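Local structure of possible thiol-disulfide isomerase (Cytophaga hutchinsonii, 3HCZ) at residues Tyr68-Glu73 against Leu92-Ser97. The protein is of unproven function but probably takes part in thiol-disulfide exchange as a thioredoxin-like protein. Numbering follows the deposited sequence.
Sequences YAANIE and LNVRDS
Residues 68-71 and 92-95 run parallel, their short axes 27° apart, and are joined by three backbone bonds: Ala69 N to Leu92 O, Val94 N to Ala69 O (2.9 Å, N-H...O 180°) and Asn71 N to Val94 O. Tyr68, Ala70, Leu92 and Val94 share one face of the sheet. There CG2 of Val94 sits over the Tyr68 ring, displaced toward the rim, 3.4 Å from CE2: a CH-pi contact. CD2 of Leu92 reaches CD1 of the same ring at 3.6 Å, the two side chains running side by side, while Tyr68 OH bonds to Arg24 O. On the face of Ala69 and Asn93, a water donates to both Ala69 O and Asn93 OD1, which also accepts from Trp91 NE1. At the end of strand 68-71, Asn71 OD1 accepts from Glu73 N (3.0 Å), closing an Asx turn, and its ND2 donates to Glu73 OE2, which is also hydrogen-bonded to Ser41 OG. Just past this turn, Glu73 O accepts a hydrogen bond from Arg95 NH2 at 2.9 Å, the oxygen lying close to the guanidinium plane. Arg95 CG passes beside Asn71 OD1, and the bend at chi3 (62°) turns NE, which forms a salt bridge with Asp76 OD1. An alanine in place of Arg95 would probably leave Glu73 O without this donor and Asp76 without this charged partner. A second water links Asn71 O and Glu73 O to Asp96 N. With helix 77-86 connecting them in the sequence, the strands form a beta-alpha-beta unit at the edge of the mixed sheet, 92-95 being outermost, consistent with a thioredoxin-like fold.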
ATOM      1  N   TYR A  68      -0.545   0.089  -3.749  1.00 14.85           N
ATOM      2  CA  TYR A  68       0.813   0.603  -3.847  1.00 14.05           C
ATOM      3  C   TYR A  68       1.529  -0.214  -2.794  1.00 14.77           C
ATOM      4  O   TYR A  68       1.503   0.137  -1.576  1.00 14.18           O
ATOM      5  CB  TYR A  68       0.811   2.113  -3.547  1.00 13.97           C
ATOM      6  CG  TYR A  68       2.098   2.821  -3.959  1.00 14.65           C
ATOM      7  CD1 TYR A  68       2.266   3.277  -5.273  1.00 15.29           C
ATOM      8  CD2 TYR A  68       3.090   3.085  -3.025  1.00 13.59           C
ATOM      9  CE1 TYR A  68       3.443   3.943  -5.660  1.00 16.44           C
ATOM     10  CE2 TYR A  68       4.279   3.776  -3.397  1.00 16.01           C
ATOM     11  CZ  TYR A  68       4.437   4.184  -4.711  1.00 14.60           C
ATOM     12  OH  TYR A  68       5.613   4.842  -5.061  1.00 13.74           O
ATOM     13  N   ALA A  69       2.105  -1.357  -3.229  1.00 15.19           N
ATOM     14  CA  ALA A  69       2.646  -2.321  -2.296  1.00 16.35           C
ATOM     15  C   ALA A  69       4.110  -1.914  -2.063  1.00 17.42           C
ATOM     16  O   ALA A  69       4.994  -2.215  -2.885  1.00 17.90           O
ATOM     17  CB  ALA A  69       2.531  -3.769  -2.803  1.00 16.40           C
ATOM     18  N   ALA A  70       4.316  -1.163  -0.990  1.00 16.92           N
ATOM     19  CA  ALA A  70       5.609  -0.490  -0.706  1.00 15.50           C
ATOM     20  C   ALA A  70       6.477  -1.427   0.153  1.00 15.81           C
ATOM     21  O   ALA A  70       6.345  -1.485   1.379  1.00 15.10           O
ATOM     22  CB  ALA A  70       5.347   0.843   0.010  1.00 15.38           C
ATOM     23  N   ASN A  71       7.353  -2.179  -0.508  1.00 14.72           N
ATOM     24  CA  ASN A  71       8.256  -3.017   0.215  1.00 15.36           C
ATOM     25  C   ASN A  71       9.354  -2.139   0.851  1.00 15.00           C
ATOM     26  O   ASN A  71       9.890  -1.251   0.184  1.00 15.91           O
ATOM     27  CB  ASN A  71       8.820  -4.075  -0.720  1.00 15.13           C
ATOM     28  CG  ASN A  71       9.859  -4.902  -0.057  1.00 16.25           C
ATOM     29  OD1 ASN A  71      11.035  -4.515   0.003  1.00 16.78           O
ATOM     30  ND2 ASN A  71       9.456  -6.080   0.440  1.00 15.39           N
ATOM     31  N   ILE A  72       9.625  -2.346   2.150  1.00 14.22           N
ATOM     32  CA  ILE A  72      10.534  -1.468   2.901  1.00 12.93           C
ATOM     33  C   ILE A  72      12.007  -1.885   2.877  1.00 12.47           C
ATOM     34  O   ILE A  72      12.827  -1.306   3.609  1.00 13.02           O
ATOM     35  CB  ILE A  72      10.032  -1.254   4.351  1.00 12.27           C
ATOM     36  CG1 ILE A  72      10.051  -2.582   5.159  1.00 15.27           C
ATOM     37  CG2 ILE A  72       8.636  -0.661   4.312  1.00 10.92           C
ATOM     38  CD1 ILE A  72      10.072  -2.389   6.662  1.00 17.29           C
ATOM     39  N   GLU A  73      12.383  -2.855   2.039  1.00 12.84           N
ATOM     40  CA  GLU A  73      13.724  -3.470   2.171  1.00 13.27           C
ATOM     41  C   GLU A  73      14.738  -2.669   1.397  1.00 13.65           C
ATOM     42  O   GLU A  73      14.359  -1.911   0.509  1.00 13.33           O
ATOM     43  CB  GLU A  73      13.709  -4.908   1.635  1.00 13.59           C
ATOM     44  CG  GLU A  73      12.789  -5.840   2.451  1.00 14.68           C
ATOM     45  CD  GLU A  73      12.756  -7.246   1.895  1.00 16.98           C
ATOM     46  OE1 GLU A  73      13.828  -7.917   1.843  1.00 14.80           O
ATOM     47  OE2 GLU A  73      11.671  -7.690   1.491  1.00 15.23           O
ATOM     48  N   LEU A  92       0.777  -2.879  -7.925  1.00 13.49           N
ATOM     49  CA  LEU A  92       1.954  -1.972  -7.991  1.00 14.09           C
ATOM     50  C   LEU A  92       3.013  -2.235  -6.908  1.00 14.23           C
ATOM     51  O   LEU A  92       3.079  -1.528  -5.885  1.00 14.54           O
ATOM     52  CB  LEU A  92       1.544  -0.501  -8.064  1.00 12.64           C
ATOM     53  CG  LEU A  92       2.663   0.530  -8.246  1.00 13.29           C
ATOM     54  CD1 LEU A  92       3.682   0.088  -9.340  1.00 14.16           C
ATOM     55  CD2 LEU A  92       2.015   1.887  -8.623  1.00 14.54           C
ATOM     56  N   ASN A  93       3.828  -3.276  -7.129  1.00 15.00           N
ATOM     57  CA  ASN A  93       4.982  -3.510  -6.262  1.00 14.27           C
ATOM     58  C   ASN A  93       6.065  -2.461  -6.474  1.00 13.99           C
ATOM     59  O   ASN A  93       6.535  -2.272  -7.613  1.00 13.30           O
ATOM     60  CB  ASN A  93       5.590  -4.879  -6.550  1.00 13.84           C
ATOM     61  CG  ASN A  93       4.685  -6.008  -6.107  1.00 14.64           C
ATOM     62  OD1 ASN A  93       4.420  -6.156  -4.908  1.00 15.34           O
ATOM     63  ND2 ASN A  93       4.215  -6.827  -7.067  1.00 12.89           N
ATOM     64  N   VAL A  94       6.433  -1.787  -5.400  1.00 13.17           N
ATOM     65  CA  VAL A  94       7.532  -0.838  -5.427  1.00 13.35           C
ATOM     66  C   VAL A  94       8.496  -1.057  -4.255  1.00 13.87           C
ATOM     67  O   VAL A  94       8.145  -1.716  -3.253  1.00 13.12           O
ATOM     68  CB  VAL A  94       7.058   0.662  -5.440  1.00 12.90           C
ATOM     69  CG1 VAL A  94       6.303   0.992  -6.738  1.00 12.32           C
ATOM     70  CG2 VAL A  94       6.168   1.014  -4.210  1.00 12.49           C
ATOM     71  N   ARG A  95       9.707  -0.513  -4.411  1.00 13.54           N
ATOM     72  CA  ARG A  95      10.705  -0.540  -3.346  1.00 13.33           C
ATOM     73  C   ARG A  95      11.429   0.802  -3.428  1.00 14.00           C
ATOM     74  O   ARG A  95      11.427   1.436  -4.498  1.00 15.45           O
ATOM     75  CB  ARG A  95      11.691  -1.726  -3.543  1.00 12.40           C
ATOM     76  CG  ARG A  95      12.461  -2.089  -2.272  1.00 11.41           C
ATOM     77  CD  ARG A  95      13.494  -3.241  -2.481  1.00 12.21           C
ATOM     78  NE  ARG A  95      14.578  -2.940  -3.447  1.00 12.51           N
ATOM     79  CZ  ARG A  95      15.605  -2.124  -3.198  1.00 12.86           C
ATOM     80  NH1 ARG A  95      16.504  -1.902  -4.125  1.00 12.46           N
ATOM     81  NH2 ARG A  95      15.705  -1.467  -2.044  1.00 13.52           N
ATOM     82  N   ASP A  96      12.089   1.219  -2.347  1.00 14.08           N
ATOM     83  CA  ASP A  96      12.850   2.471  -2.342  1.00 12.96           C
ATOM     84  C   ASP A  96      14.274   2.361  -2.865  1.00 13.90           C
ATOM     85  O   ASP A  96      15.245   2.706  -2.177  1.00 14.89           O
ATOM     86  CB  ASP A  96      12.765   3.084  -0.931  1.00 13.41           C
ATOM     87  CG  ASP A  96      13.282   4.524  -0.884  1.00 13.90           C
ATOM     88  OD1 ASP A  96      13.083   5.300  -1.860  1.00 14.07           O
ATOM     89  OD2 ASP A  96      13.930   4.873   0.107  1.00 16.70           O
ATOM     90  N   SER A  97      14.407   1.932  -4.124  1.00 14.80           N
ATOM     91  CA  SER A  97      15.703   1.599  -4.675  1.00 15.79           C
ATOM     92  C   SER A  97      16.544   2.851  -4.912  1.00 16.86           C
ATOM     93  O   SER A  97      17.767   2.763  -5.045  1.00 15.97           O
ATOM     94  CB  SER A  97      15.582   0.812  -6.009  1.00 15.93           C
ATOM     95  OG  SER A  97      15.195   1.638  -7.089  1.00 17.88           O
TER
HETATM   96  O   HOH W   1       6.140  -4.660  -3.131  1.00 15.21           O
HETATM   97  O   HOH W   2      12.212   0.099   0.209  1.00 14.09           O